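Local coordinates for protein guanylate kinase (Stenotrophomonas maltophilia, PDB 6WCT) that catalyses ATP-dependent phosphorylation of GMP to GDP, a step thought to be essential for recycling GMP and, indirectly, cGMP, at residues Y25-P30 with D114-I119. Numbering follows the deposited sequence.
With 5GP (guanosine-5'-monophosphate), chain E.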
ATOM      1  N   TYR A  25      -9.340  -6.546  -6.284  1.00 42.97           N
ATOM      2  CA  TYR A  25      -7.976  -6.246  -6.702  1.00 41.61           C
ATOM      3  C   TYR A  25      -7.876  -6.361  -8.211  1.00 38.78           C
ATOM      4  O   TYR A  25      -8.492  -7.250  -8.807  1.00 41.11           O
ATOM      5  CB  TYR A  25      -6.979  -7.211  -6.053  1.00 34.03           C
ATOM      6  CG  TYR A  25      -6.958  -7.117  -4.551  1.00 42.38           C
ATOM      7  CD1 TYR A  25      -6.163  -6.177  -3.907  1.00 39.33           C
ATOM      8  CD2 TYR A  25      -7.780  -7.921  -3.775  1.00 40.42           C
ATOM      9  CE1 TYR A  25      -6.141  -6.082  -2.533  1.00 44.18           C
ATOM     10  CE2 TYR A  25      -7.773  -7.821  -2.395  1.00 46.15           C
ATOM     11  CZ  TYR A  25      -6.948  -6.901  -1.782  1.00 46.55           C
ATOM     12  OH  TYR A  25      -6.939  -6.779  -0.408  1.00 54.99           O
ATOM     13  N   ILE A  26      -7.135  -5.442  -8.834  1.00 34.36           N
ATOM     14  CA  ILE A  26      -6.817  -5.540 -10.253  1.00 31.50           C
ATOM     15  C   ILE A  26      -5.306  -5.531 -10.398  1.00 31.78           C
ATOM     16  O   ILE A  26      -4.638  -4.645  -9.855  1.00 30.85           O
ATOM     17  CB  ILE A  26      -7.430  -4.397 -11.083  1.00 32.17           C
ATOM     18  CG1 ILE A  26      -8.945  -4.381 -10.953  1.00 35.51           C
ATOM     19  CG2 ILE A  26      -7.051  -4.557 -12.557  1.00 28.55           C
ATOM     20  CD1 ILE A  26      -9.600  -3.311 -11.810  1.00 42.82           C
ATOM     21  N   VAL A  27      -4.774  -6.508 -11.126  1.00 31.05           N
ATOM     22  CA  VAL A  27      -3.361  -6.527 -11.497  1.00 36.01           C
ATOM     23  C   VAL A  27      -3.313  -6.544 -13.023  1.00 33.79           C
ATOM     24  O   VAL A  27      -3.784  -7.500 -13.655  1.00 32.67           O
ATOM     25  CB  VAL A  27      -2.599  -7.732 -10.918  1.00 34.11           C
ATOM     26  CG1 VAL A  27      -1.149  -7.674 -11.370  1.00 33.06           C
ATOM     27  CG2 VAL A  27      -2.708  -7.787  -9.415  1.00 33.03           C
ATOM     28  N   ALA A  28      -2.751  -5.489 -13.610  1.00 35.56           N
ATOM     29  CA  ALA A  28      -2.657  -5.369 -15.050  1.00 32.01           C
ATOM     30  C   ALA A  28      -1.200  -5.368 -15.480  1.00 35.41           C
ATOM     31  O   ALA A  28      -0.315  -4.923 -14.747  1.00 35.11           O
ATOM     32  CB  ALA A  28      -3.298  -4.095 -15.539  1.00 27.91           C
ATOM     33  N   ALA A  29      -0.980  -5.811 -16.696  1.00 29.44           N
ATOM     34  CA  ALA A  29       0.347  -5.904 -17.284  1.00 37.11           C
ATOM     35  C   ALA A  29       0.176  -6.338 -18.726  1.00 40.37           C
ATOM     36  O   ALA A  29      -0.726  -7.134 -19.018  1.00 46.52           O
ATOM     37  CB  ALA A  29       1.212  -6.921 -16.536  1.00 27.28           C
ATOM     38  N   PRO A  30       1.025  -5.890 -19.644  1.00 36.63           N
ATOM     39  CA  PRO A  30       1.018  -6.510 -20.968  1.00 41.61           C
ATOM     40  C   PRO A  30       1.400  -7.970 -20.813  1.00 43.81           C
ATOM     41  O   PRO A  30       2.184  -8.330 -19.934  1.00 38.15           O
ATOM     42  CB  PRO A  30       2.083  -5.721 -21.737  1.00 39.68           C
ATOM     43  CG  PRO A  30       3.038  -5.229 -20.656  1.00 40.10           C
ATOM     44  CD  PRO A  30       2.134  -4.935 -19.469  1.00 34.31           C
ATOM     45  N   ASP A 114     -12.562 -11.924  -1.215  1.00 50.41           N
ATOM     46  CA  ASP A 114     -11.706 -11.068  -2.028  1.00 46.80           C
ATOM     47  C   ASP A 114     -11.467 -11.707  -3.390  1.00 51.59           C
ATOM     48  O   ASP A 114     -11.328 -12.931  -3.508  1.00 45.24           O
ATOM     49  CB  ASP A 114     -10.363 -10.793  -1.342  1.00 62.12           C
ATOM     50  CG  ASP A 114     -10.499  -9.974  -0.066  1.00 74.11           C
ATOM     51  OD1 ASP A 114     -11.616  -9.506   0.240  1.00 78.78           O
ATOM     52  OD2 ASP A 114      -9.468  -9.755   0.604  1.00 76.95           O
ATOM     53  N   VAL A 115     -11.397 -10.863  -4.419  1.00 40.85           N
ATOM     54  CA  VAL A 115     -11.284 -11.299  -5.803  1.00 38.14           C
ATOM     55  C   VAL A 115     -10.226 -10.460  -6.495  1.00 43.30           C
ATOM     56  O   VAL A 115     -10.163  -9.237  -6.311  1.00 35.71           O
ATOM     57  CB  VAL A 115     -12.629 -11.201  -6.557  1.00 39.34           C
ATOM     58  CG1 VAL A 115     -12.455 -11.660  -8.005  1.00 38.94           C
ATOM     59  CG2 VAL A 115     -13.672 -12.042  -5.878  1.00 44.63           C
ATOM     60  N   LEU A 116      -9.383 -11.126  -7.268  1.00 36.23           N
ATOM     61  CA  LEU A 116      -8.349 -10.492  -8.070  1.00 34.71           C
ATOM     62  C   LEU A 116      -8.679 -10.687  -9.548  1.00 40.66           C
ATOM     63  O   LEU A 116      -8.960 -11.809  -9.973  1.00 39.19           O
ATOM     64  CB  LEU A 116      -6.983 -11.075  -7.721  1.00 36.24           C
ATOM     65  CG  LEU A 116      -5.737 -10.476  -8.362  1.00 38.13           C
ATOM     66  CD1 LEU A 116      -4.532 -10.884  -7.576  1.00 43.80           C
ATOM     67  CD2 LEU A 116      -5.579 -10.952  -9.812  1.00 31.49           C
ATOM     68  N   LEU A 117      -8.690  -9.593 -10.312  1.00 40.44           N
ATOM     69  CA  LEU A 117      -8.926  -9.610 -11.755  1.00 38.68           C
ATOM     70  C   LEU A 117      -7.636  -9.270 -12.495  1.00 35.64           C
ATOM     71  O   LEU A 117      -6.971  -8.290 -12.149  1.00 38.98           O
ATOM     72  CB  LEU A 117     -10.013  -8.603 -12.148  1.00 38.42           C
ATOM     73  CG  LEU A 117     -11.351  -8.649 -11.407  1.00 37.92           C
ATOM     74  CD1 LEU A 117     -12.320  -7.557 -11.885  1.00 41.65           C
ATOM     75  CD2 LEU A 117     -12.004 -10.059 -11.489  1.00 33.54           C
ATOM     76  N   GLU A 118      -7.325 -10.024 -13.557  1.00 30.42           N
ATOM     77  CA  GLU A 118      -6.181  -9.746 -14.427  1.00 34.52           C
ATOM     78  C   GLU A 118      -6.762  -9.224 -15.732  1.00 35.96           C
ATOM     79  O   GLU A 118      -7.126 -10.003 -16.615  1.00 34.17           O
ATOM     80  CB  GLU A 118      -5.330 -10.991 -14.655  1.00 25.38           C
ATOM     81  CG  GLU A 118      -4.763 -11.534 -13.377  1.00 31.00           C
ATOM     82  CD  GLU A 118      -3.854 -12.756 -13.582  1.00 43.62           C
ATOM     83  OE1 GLU A 118      -3.809 -13.599 -12.679  1.00 47.41           O
ATOM     84  OE2 GLU A 118      -3.216 -12.888 -14.642  1.00 53.64           O
ATOM     85  N   ILE A 119      -6.886  -7.896 -15.845  1.00 33.14           N
ATOM     86  CA  ILE A 119      -7.607  -7.305 -16.968  1.00 33.54           C
ATOM     87  C   ILE A 119      -6.882  -6.072 -17.486  1.00 34.01           C
ATOM     88  O   ILE A 119      -6.037  -5.493 -16.807  1.00 34.13           O
ATOM     89  CB  ILE A 119      -9.047  -6.948 -16.564  1.00 37.39           C
ATOM     90  CG1 ILE A 119      -9.011  -5.868 -15.488  1.00 30.09           C
ATOM     91  CG2 ILE A 119      -9.799  -8.241 -16.073  1.00 29.88           C
ATOM     92  CD1 ILE A 119     -10.399  -5.465 -14.967  1.00 32.28           C
TER
HETATM   93  P   5GP E 301      -3.756 -12.028 -23.748  1.00 45.26           P
HETATM   94  O1P 5GP E 301      -3.986 -13.236 -22.874  1.00 47.58           O
HETATM   95  O2P 5GP E 301      -2.339 -11.889 -24.302  1.00 42.03           O
HETATM   96  O3P 5GP E 301      -4.744 -11.872 -24.878  1.00 37.46           O
HETATM   97  O5' 5GP E 301      -4.035 -10.754 -22.867  1.00 45.44           O
HETATM   98  C5' 5GP E 301      -4.289  -9.502 -23.471  1.00 35.42           C
HETATM   99  C4' 5GP E 301      -4.754  -8.518 -22.442  1.00 37.04           C
HETATM  100  O4' 5GP E 301      -6.142  -8.795 -22.119  1.00 34.54           O
HETATM  101  C3' 5GP E 301      -3.987  -8.587 -21.107  1.00 39.14           C
HETATM  102  O3' 5GP E 301      -3.716  -7.275 -20.631  1.00 41.08           O
HETATM  103  C2' 5GP E 301      -4.995  -9.227 -20.163  1.00 34.27           C
HETATM  104  O2' 5GP E 301      -4.837  -8.882 -18.805  1.00 35.85           O
HETATM  105  C1' 5GP E 301      -6.297  -8.697 -20.731  1.00 33.24           C
HETATM  106  N9  5GP E 301      -7.468  -9.450 -20.314  1.00 40.19           N
HETATM  107  C8  5GP E 301      -7.488 -10.751 -19.885  1.00 42.51           C
HETATM  108  N7  5GP E 301      -8.638 -11.110 -19.379  1.00 41.96           N
HETATM  109  C5  5GP E 301      -9.429  -9.978 -19.496  1.00 40.98           C
HETATM  110  C6  5GP E 301     -10.750  -9.735 -19.078  1.00 41.09           C
HETATM  111  O6  5GP E 301     -11.490 -10.529 -18.501  1.00 42.84           O
HETATM  112  N1  5GP E 301     -11.155  -8.439 -19.342  1.00 43.21           N
HETATM  113  C2  5GP E 301     -10.376  -7.478 -19.939  1.00 48.14           C
HETATM  114  N2  5GP E 301     -10.916  -6.262 -20.096  1.00 42.17           N
HETATM  115  N3  5GP E 301      -9.128  -7.699 -20.340  1.00 40.25           N
HETATM  116  C4  5GP E 301      -8.720  -8.953 -20.085  1.00 38.75           C
HETATM  117  O   HOH W   1      -3.604  -6.335 -17.998  1.00 44.59           O
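The Tyr25 ring turns an edge to Asp114: OD2 lies in the ring plane, 4.0 Å from CE2, with the carboxylate twisted 63° from the ring. Phe199 meets this ring too; Tyr25 OH bonds to Ser202 OG, and Asp114 OD1 to the amide of Thr23. At the far end, Ile119 packs CG2 over one face of the guanine of GMP, 3.5 Å from C6. Its chi1 of 64° sets CG1 between backbone N and carbonyl carbon, directed at Ile26 CG2 (3.8 Å). On Tyr25's face of the sheet, Val27 CG2 meets Leu116 CD1 at 4.0 Å.

Between these ends the strands run parallel. Tyr25 N bonds to Val115 O, Leu117 N to Tyr25 O (2.8 Å) and Val27 N to Leu117 O. The strands draw apart toward their C-terminal ends; past the Val27 bond a water enters: it accepts from Ala29 N (3.0 Å), bonds weakly to Ile119 O, and also bonds to both ribose hydroxyls, linking the start of the P-loop to the nucleotide.

Both are inner strands of the parallel sheet of a P-loop kinase fold: 24-28 is central, flanked by 114-117 and 135-140, while 49-51 lies beyond 114-117. Helix 35-45 covers Val27 and Glu118.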